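Local coordinates for protein ABC transporter permease (Klebsiella pneumoniae, PDB 5NUP) that probably serves as the outer-membrane lipoprotein of the Mla pathway, which removes mislocalised phospholipids from the outer leaflet and so maintains lipid asymmetry, at residues Y132-F137 / D193-M198; T142-G147 / R205-A210. All blocks are in the same frame, centred on the assembly; numbering follows the deposited sequence.

Both contacts join helix 194-209 to the chain around the small antiparallel hairpin of strands 133-135 and 139-141. Contact 1 sets the first turn of the helix against the strand 133-135 side; contact 2 sets the last turn against the loop that follows strand 139-141. Their centres lie about 15 Å apart, and their nearest atoms are about 5 Å apart without touching. Contact 1 is the more buried, and its side chains meet through aromatic rings and a thioether, with the tyrosine hydroxyls bonded to residues elsewhere. In contact 2, partly buried and reaching the surface, carboxylates meet an imidazole through a central histidine-aspartate hydrogen bond, and a guanidinium braces one of them from within the loop.

Contact 1 of 2, residues Y132-F137 / D193-M198; sequences YVQLPF and DPYILM
The phenol ring of Tyr-132 is approached from the helix 194-209 side by Met-198 and Tyr-195, and neither lies flat on it. Met-198 SD sits at the ring edge, near the ring plane, 5.4 Å from the centroid of the Tyr-132 ring and 86° off the ring normal: a Met-aromatic contact at the edge of the ring. Tyr-195 comes in obliquely with its hydroxyl, and the two tyrosine side chains slide past each other in opposite directions, Tyr-132 CE1 lying 4.2 Å from Tyr-195 CZ. In this way the first turn of helix 194-209 packs against the beta-hairpin of strands 133-135 and 139-141.

Met-198 reaches the hairpin through a bent chain. Its CG is anti to the backbone N (chi1 169°), and the bend at chi2 (-83°) places the sulfur on the phenol side, although its exact position against the hydroxyl end of Tyr-132 is doubtful. The terminal methyl carries on to the side chain of Gln-134, and these two residues meet tip to tip, Met-198 CE being 3.4 Å from Gln-134 CD. Met-198 also touches Ser-140 on the second strand.

Both tyrosines are buried, and their hydroxyls find polar partners outside the two segments. Tyr-132 OH is hydrogen-bonded to Ser-140 OG, which links Tyr-132 to strand 139-141. Tyr-195 OH bonds Asp-15 OD2 and, weakly, Asn-21 of helix 18-35, an asparagine that also makes weak bonds to the backbone of Tyr-132 and Gln-134. Toward the Tyr-132 ring, the same Tyr-195 OH meets carbon, standing 3.7 Å from Tyr-132 CE1 and 3.8 Å from Tyr-132 CD1.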
loop_
_atom_site.group_PDB
_atom_site.type_symbol
_atom_site.label_atom_id
_atom_site.label_comp_id
_atom_site.label_asym_id
_atom_site.label_seq_id
_atom_site.Cartn_x
_atom_site.Cartn_y
_atom_site.Cartn_z
ATOM N N TYR F 132 -30.035 62.212 -13.098
ATOM C CA TYR F 132 -30.402 61.280 -12.050
ATOM C C TYR F 132 -31.851 60.933 -12.359
ATOM O O TYR F 132 -32.772 61.572 -11.838
ATOM C CB TYR F 132 -30.254 61.870 -10.634
ATOM C CG TYR F 132 -30.965 61.056 -9.554
ATOM C CD1 TYR F 132 -31.378 61.634 -8.357
ATOM C CD2 TYR F 132 -31.226 59.701 -9.736
ATOM C CE1 TYR F 132 -32.047 60.872 -7.376
ATOM C CE2 TYR F 132 -31.888 58.948 -8.777
ATOM C CZ TYR F 132 -32.291 59.525 -7.601
ATOM O OH TYR F 132 -32.929 58.728 -6.674
ATOM N N VAL F 133 -32.074 59.913 -13.165
ATOM C CA VAL F 133 -33.444 59.545 -13.469
ATOM C C VAL F 133 -33.975 58.825 -12.241
ATOM O O VAL F 133 -33.217 58.268 -11.449
ATOM C CB VAL F 133 -33.510 58.679 -14.751
ATOM C CG1 VAL F 133 -34.932 58.467 -15.207
ATOM C CG2 VAL F 133 -32.692 59.302 -15.882
ATOM N N GLN F 134 -35.275 58.894 -12.021
ATOM C CA GLN F 134 -35.902 58.045 -11.025
ATOM C C GLN F 134 -36.973 57.226 -11.717
ATOM O O GLN F 134 -37.884 57.786 -12.334
ATOM C CB GLN F 134 -36.509 58.854 -9.886
ATOM C CG GLN F 134 -37.422 58.007 -9.070
ATOM C CD GLN F 134 -36.771 57.709 -7.768
ATOM O OE1 GLN F 134 -35.749 58.314 -7.455
ATOM N NE2 GLN F 134 -37.275 56.718 -7.048
ATOM N N LEU F 135 -36.872 55.977 -11.617
ATOM C CA LEU F 135 -37.881 55.335 -12.428
ATOM C C LEU F 135 -38.996 54.774 -11.553
ATOM O O LEU F 135 -38.774 54.431 -10.383
ATOM C CB LEU F 135 -37.286 54.188 -13.253
ATOM C CG LEU F 135 -36.382 54.375 -14.470
ATOM C CD1 LEU F 135 -37.171 54.954 -15.630
ATOM C CD2 LEU F 135 -35.214 55.228 -14.143
ATOM N N PRO F 136 -40.212 54.697 -12.088
ATOM C CA PRO F 136 -41.284 54.005 -11.363
ATOM C C PRO F 136 -40.998 52.510 -11.343
ATOM O O PRO F 136 -40.633 51.928 -12.366
ATOM C CB PRO F 136 -42.538 54.337 -12.177
ATOM C CG PRO F 136 -42.025 54.677 -13.544
ATOM C CD PRO F 136 -40.716 55.375 -13.300
ATOM N N PHE F 137 -41.146 51.906 -10.161
ATOM C CA PHE F 137 -40.910 50.483 -9.908
ATOM C C PHE F 137 -39.426 50.122 -9.855
ATOM O O PHE F 137 -39.053 49.156 -9.188
ATOM C CB PHE F 137 -41.608 49.601 -10.956
ATOM C CG PHE F 137 -43.110 49.796 -11.034
ATOM C CD1 PHE F 137 -43.690 50.416 -12.143
ATOM C CD2 PHE F 137 -43.943 49.383 -9.996
ATOM C CE1 PHE F 137 -45.067 50.607 -12.228
ATOM C CE2 PHE F 137 -45.328 49.575 -10.078
ATOM C CZ PHE F 137 -45.884 50.182 -11.199
ATOM N N ASP F 193 -38.156 65.527 3.974
ATOM C CA ASP F 193 -37.768 65.306 2.581
ATOM C C ASP F 193 -37.155 63.922 2.355
ATOM O O ASP F 193 -35.928 63.769 2.274
ATOM C CB ASP F 193 -36.832 66.436 2.135
ATOM C CG ASP F 193 -36.907 66.699 0.647
ATOM O OD1 ASP F 193 -37.632 65.964 -0.058
ATOM O OD2 ASP F 193 -36.322 67.711 0.194
ATOM N N PRO F 194 -37.991 62.890 2.232
ATOM C CA PRO F 194 -37.474 61.533 2.034
ATOM C C PRO F 194 -36.998 61.281 0.617
ATOM O O PRO F 194 -36.562 60.163 0.316
ATOM C CB PRO F 194 -38.692 60.650 2.369
ATOM C CG PRO F 194 -39.671 61.573 3.081
ATOM C CD PRO F 194 -39.451 62.893 2.424
ATOM N N TYR F 195 -37.128 62.271 -0.273
ATOM C CA TYR F 195 -36.531 62.174 -1.602
ATOM C C TYR F 195 -35.054 62.527 -1.550
ATOM O O TYR F 195 -34.239 61.927 -2.263
ATOM C CB TYR F 195 -37.254 63.088 -2.600
ATOM C CG TYR F 195 -36.522 63.239 -3.924
ATOM C CD1 TYR F 195 -36.713 62.329 -4.960
ATOM C CD2 TYR F 195 -35.632 64.286 -4.135
ATOM C CE1 TYR F 195 -36.036 62.461 -6.176
ATOM C CE2 TYR F 195 -34.945 64.422 -5.344
ATOM C CZ TYR F 195 -35.152 63.512 -6.360
ATOM O OH TYR F 195 -34.472 63.664 -7.553
ATOM N N ILE F 196 -34.707 63.515 -0.719
ATOM C CA ILE F 196 -33.325 63.973 -0.614
ATOM C C ILE F 196 -32.429 62.903 -0.004
ATOM O O ILE F 196 -31.292 62.707 -0.449
ATOM C CB ILE F 196 -33.256 65.282 0.189
ATOM C CG1 ILE F 196 -33.802 66.421 -0.661
ATOM C CG2 ILE F 196 -31.828 65.550 0.669
ATOM C CD1 ILE F 196 -33.410 66.353 -2.101
ATOM N N LEU F 197 -32.914 62.199 1.021
ATOM C CA LEU F 197 -32.086 61.169 1.639
ATOM C C LEU F 197 -31.814 60.045 0.662
ATOM O O LEU F 197 -30.665 59.634 0.479
ATOM C CB LEU F 197 -32.776 60.627 2.886
ATOM C CG LEU F 197 -32.705 61.634 4.022
ATOM C CD1 LEU F 197 -33.466 61.102 5.213
ATOM C CD2 LEU F 197 -31.268 61.961 4.377
ATOM N N MET F 198 -32.857 59.581 -0.014
ATOM C CA MET F 198 -32.692 58.521 -0.983
ATOM C C MET F 198 -31.774 58.944 -2.120
ATOM O O MET F 198 -31.055 58.108 -2.683
ATOM C CB MET F 198 -34.074 58.066 -1.450
ATOM C CG MET F 198 -34.041 57.166 -2.627
ATOM S SD MET F 198 -33.925 57.940 -4.242
ATOM C CE MET F 198 -35.000 56.772 -5.043
#

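Contact 2 of 2, residues T142-G147 / R205-A210; sequences TLRDEG and RHDFIA
His-206 and Asp-145 form the tight part of this contact, a His-carboxylate hydrogen bond between helix 194-209 and the loop after strand 139-141. His-206 ND1 donates to Asp-145 OD2 over 2.5 Å, almost straight at 176°, and meets the anti lone pair of that oxygen. Asp-145 OD2 lies in the plane of the imidazole, and the carboxylate and ring planes are 17° apart, nearly coplanar. The other oxygen of the carboxylate is bonded from within the loop: Arg-144 NE makes a salt bridge to Asp-145 OD1 at 2.7 Å, on the syn side. Arg-144 thus probably helps to hold the carboxylate in place.

Glu-146 crosses the imidazole at about a right angle and brings OE1 to the ring edge, 3.5 Å from His-206 CE1. The acidic groups could favour a protonated imidazole, although the charge of Arg-144 would work against this. Tyr-202 stacks with His-206, and its hydroxyl bonds both Glu-146 OE2 and Thr-142 OG1.

Toward the exposed Asp-207 the contact is looser. There the guanidinium of Arg-144, which makes a cation-pi contact with Tyr-129, turns an edge toward the helix backbone without a salt bridge across the interface: Arg-144 NH2 stops 4.1 Å from His-206 O.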
loop_
_atom_site.group_PDB
_atom_site.type_symbol
_atom_site.label_atom_id
_atom_site.label_comp_id
_atom_site.label_asym_id
_atom_site.label_seq_id
_atom_site.Cartn_x
_atom_site.Cartn_y
_atom_site.Cartn_z
ATOM N N THR F 142 -28.937 56.194 -12.821
ATOM C CA THR F 142 -27.943 56.968 -13.539
ATOM C C THR F 142 -27.550 56.311 -14.831
ATOM O O THR F 142 -27.419 55.104 -14.881
ATOM C CB THR F 142 -26.703 57.214 -12.683
ATOM O OG1 THR F 142 -27.042 57.408 -11.294
ATOM C CG2 THR F 142 -25.867 58.266 -13.281
ATOM N N LEU F 143 -27.325 57.124 -15.861
ATOM C CA LEU F 143 -26.816 56.592 -17.119
ATOM C C LEU F 143 -25.393 56.034 -16.982
ATOM O O LEU F 143 -24.970 55.207 -17.797
ATOM C CB LEU F 143 -26.877 57.689 -18.201
ATOM C CG LEU F 143 -27.380 57.196 -19.570
ATOM C CD1 LEU F 143 -28.791 56.644 -19.493
ATOM C CD2 LEU F 143 -27.266 58.273 -20.660
ATOM N N ARG F 144 -24.645 56.458 -15.969
ATOM C CA ARG F 144 -23.284 55.949 -15.836
ATOM C C ARG F 144 -23.213 54.615 -15.090
ATOM O O ARG F 144 -22.545 53.688 -15.552
ATOM C CB ARG F 144 -22.361 56.973 -15.143
ATOM C CG ARG F 144 -21.028 56.353 -14.694
ATOM C CD ARG F 144 -20.192 57.262 -13.796
ATOM N NE ARG F 144 -20.140 56.782 -12.418
ATOM C CZ ARG F 144 -19.572 57.447 -11.416
ATOM N NH1 ARG F 144 -18.997 58.631 -11.627
ATOM N NH2 ARG F 144 -19.594 56.932 -10.196
ATOM N N ASP F 145 -23.885 54.479 -13.948
ATOM C CA ASP F 145 -23.711 53.246 -13.173
ATOM C C ASP F 145 -24.732 52.175 -13.546
ATOM O O ASP F 145 -24.359 51.158 -14.133
ATOM C CB ASP F 145 -23.765 53.547 -11.678
ATOM C CG ASP F 145 -22.537 54.283 -11.199
ATOM O OD1 ASP F 145 -21.647 54.568 -12.035
ATOM O OD2 ASP F 145 -22.447 54.561 -9.990
ATOM N N GLU F 146 -25.999 52.356 -13.193
ATOM C CA GLU F 146 -27.019 51.523 -13.812
ATOM C C GLU F 146 -26.935 51.768 -15.312
ATOM O O GLU F 146 -26.711 52.895 -15.760
ATOM C CB GLU F 146 -28.412 51.864 -13.271
ATOM C CG GLU F 146 -28.669 51.306 -11.881
ATOM C CD GLU F 146 -28.114 52.203 -10.781
ATOM O OE1 GLU F 146 -28.048 51.763 -9.614
ATOM O OE2 GLU F 146 -27.716 53.339 -11.088
ATOM N N GLY F 147 -27.046 50.731 -16.099
ATOM C CA GLY F 147 -26.867 51.012 -17.526
ATOM C C GLY F 147 -25.419 51.003 -18.009
ATOM O O GLY F 147 -25.102 50.345 -18.999
ATOM N N ARG F 205 -23.349 56.046 -1.441
ATOM C CA ARG F 205 -22.997 54.646 -1.679
ATOM C C ARG F 205 -22.299 54.476 -3.026
ATOM O O ARG F 205 -21.330 53.717 -3.132
ATOM C CB ARG F 205 -24.256 53.770 -1.589
ATOM C CG ARG F 205 -24.513 53.159 -0.187
ATOM C CD ARG F 205 -25.961 52.619 -0.019
ATOM N NE ARG F 205 -26.454 52.763 1.362
ATOM C CZ ARG F 205 -27.735 52.698 1.732
ATOM N NH1 ARG F 205 -28.680 52.480 0.828
ATOM N NH2 ARG F 205 -28.073 52.847 3.009
ATOM N N HIS F 206 -22.743 55.207 -4.058
ATOM C CA HIS F 206 -22.216 55.009 -5.408
ATOM C C HIS F 206 -20.879 55.703 -5.644
ATOM O O HIS F 206 -20.101 55.246 -6.491
ATOM C CB HIS F 206 -23.215 55.500 -6.449
ATOM C CG HIS F 206 -24.158 54.449 -6.927
ATOM N ND1 HIS F 206 -24.073 53.907 -8.191
ATOM C CD2 HIS F 206 -25.211 53.848 -6.328
ATOM C CE1 HIS F 206 -25.028 53.009 -8.348
ATOM N NE2 HIS F 206 -25.733 52.954 -7.232
ATOM N N ASP F 207 -20.607 56.821 -4.954
ATOM C CA ASP F 207 -19.289 57.445 -5.055
ATOM C C ASP F 207 -18.244 56.696 -4.246
ATOM O O ASP F 207 -17.058 56.730 -4.590
ATOM C CB ASP F 207 -19.294 58.895 -4.566
ATOM C CG ASP F 207 -19.732 59.884 -5.627
ATOM O OD1 ASP F 207 -19.652 59.562 -6.833
ATOM O OD2 ASP F 207 -20.058 61.025 -5.249
ATOM N N PHE F 208 -18.659 56.025 -3.172
ATOM C CA PHE F 208 -17.713 55.238 -2.392
ATOM C C PHE F 208 -17.145 54.081 -3.207
ATOM O O PHE F 208 -15.984 53.708 -3.026
ATOM C CB PHE F 208 -18.380 54.732 -1.121
ATOM C CG PHE F 208 -17.447 54.023 -0.197
ATOM C CD1 PHE F 208 -16.437 54.719 0.446
ATOM C CD2 PHE F 208 -17.580 52.662 0.040
ATOM C CE1 PHE F 208 -15.572 54.067 1.306
ATOM C CE2 PHE F 208 -16.720 51.997 0.905
ATOM C CZ PHE F 208 -15.712 52.703 1.538
ATOM N N ILE F 209 -17.943 53.520 -4.119
ATOM C CA ILE F 209 -17.529 52.345 -4.882
ATOM C C ILE F 209 -16.439 52.676 -5.916
ATOM O O ILE F 209 -15.606 51.815 -6.222
ATOM C CB ILE F 209 -18.782 51.683 -5.503
ATOM C CG1 ILE F 209 -19.323 50.578 -4.592
ATOM C CG2 ILE F 209 -18.487 51.033 -6.817
ATOM C CD1 ILE F 209 -19.464 50.954 -3.134
ATOM N N ALA F 210 -16.370 53.914 -6.430
ATOM C CA ALA F 210 -15.243 54.327 -7.281
ATOM C C ALA F 210 -14.034 54.658 -6.400
ATOM O O ALA F 210 -13.982 55.717 -5.769
ATOM C CB ALA F 210 -15.629 55.508 -8.157
#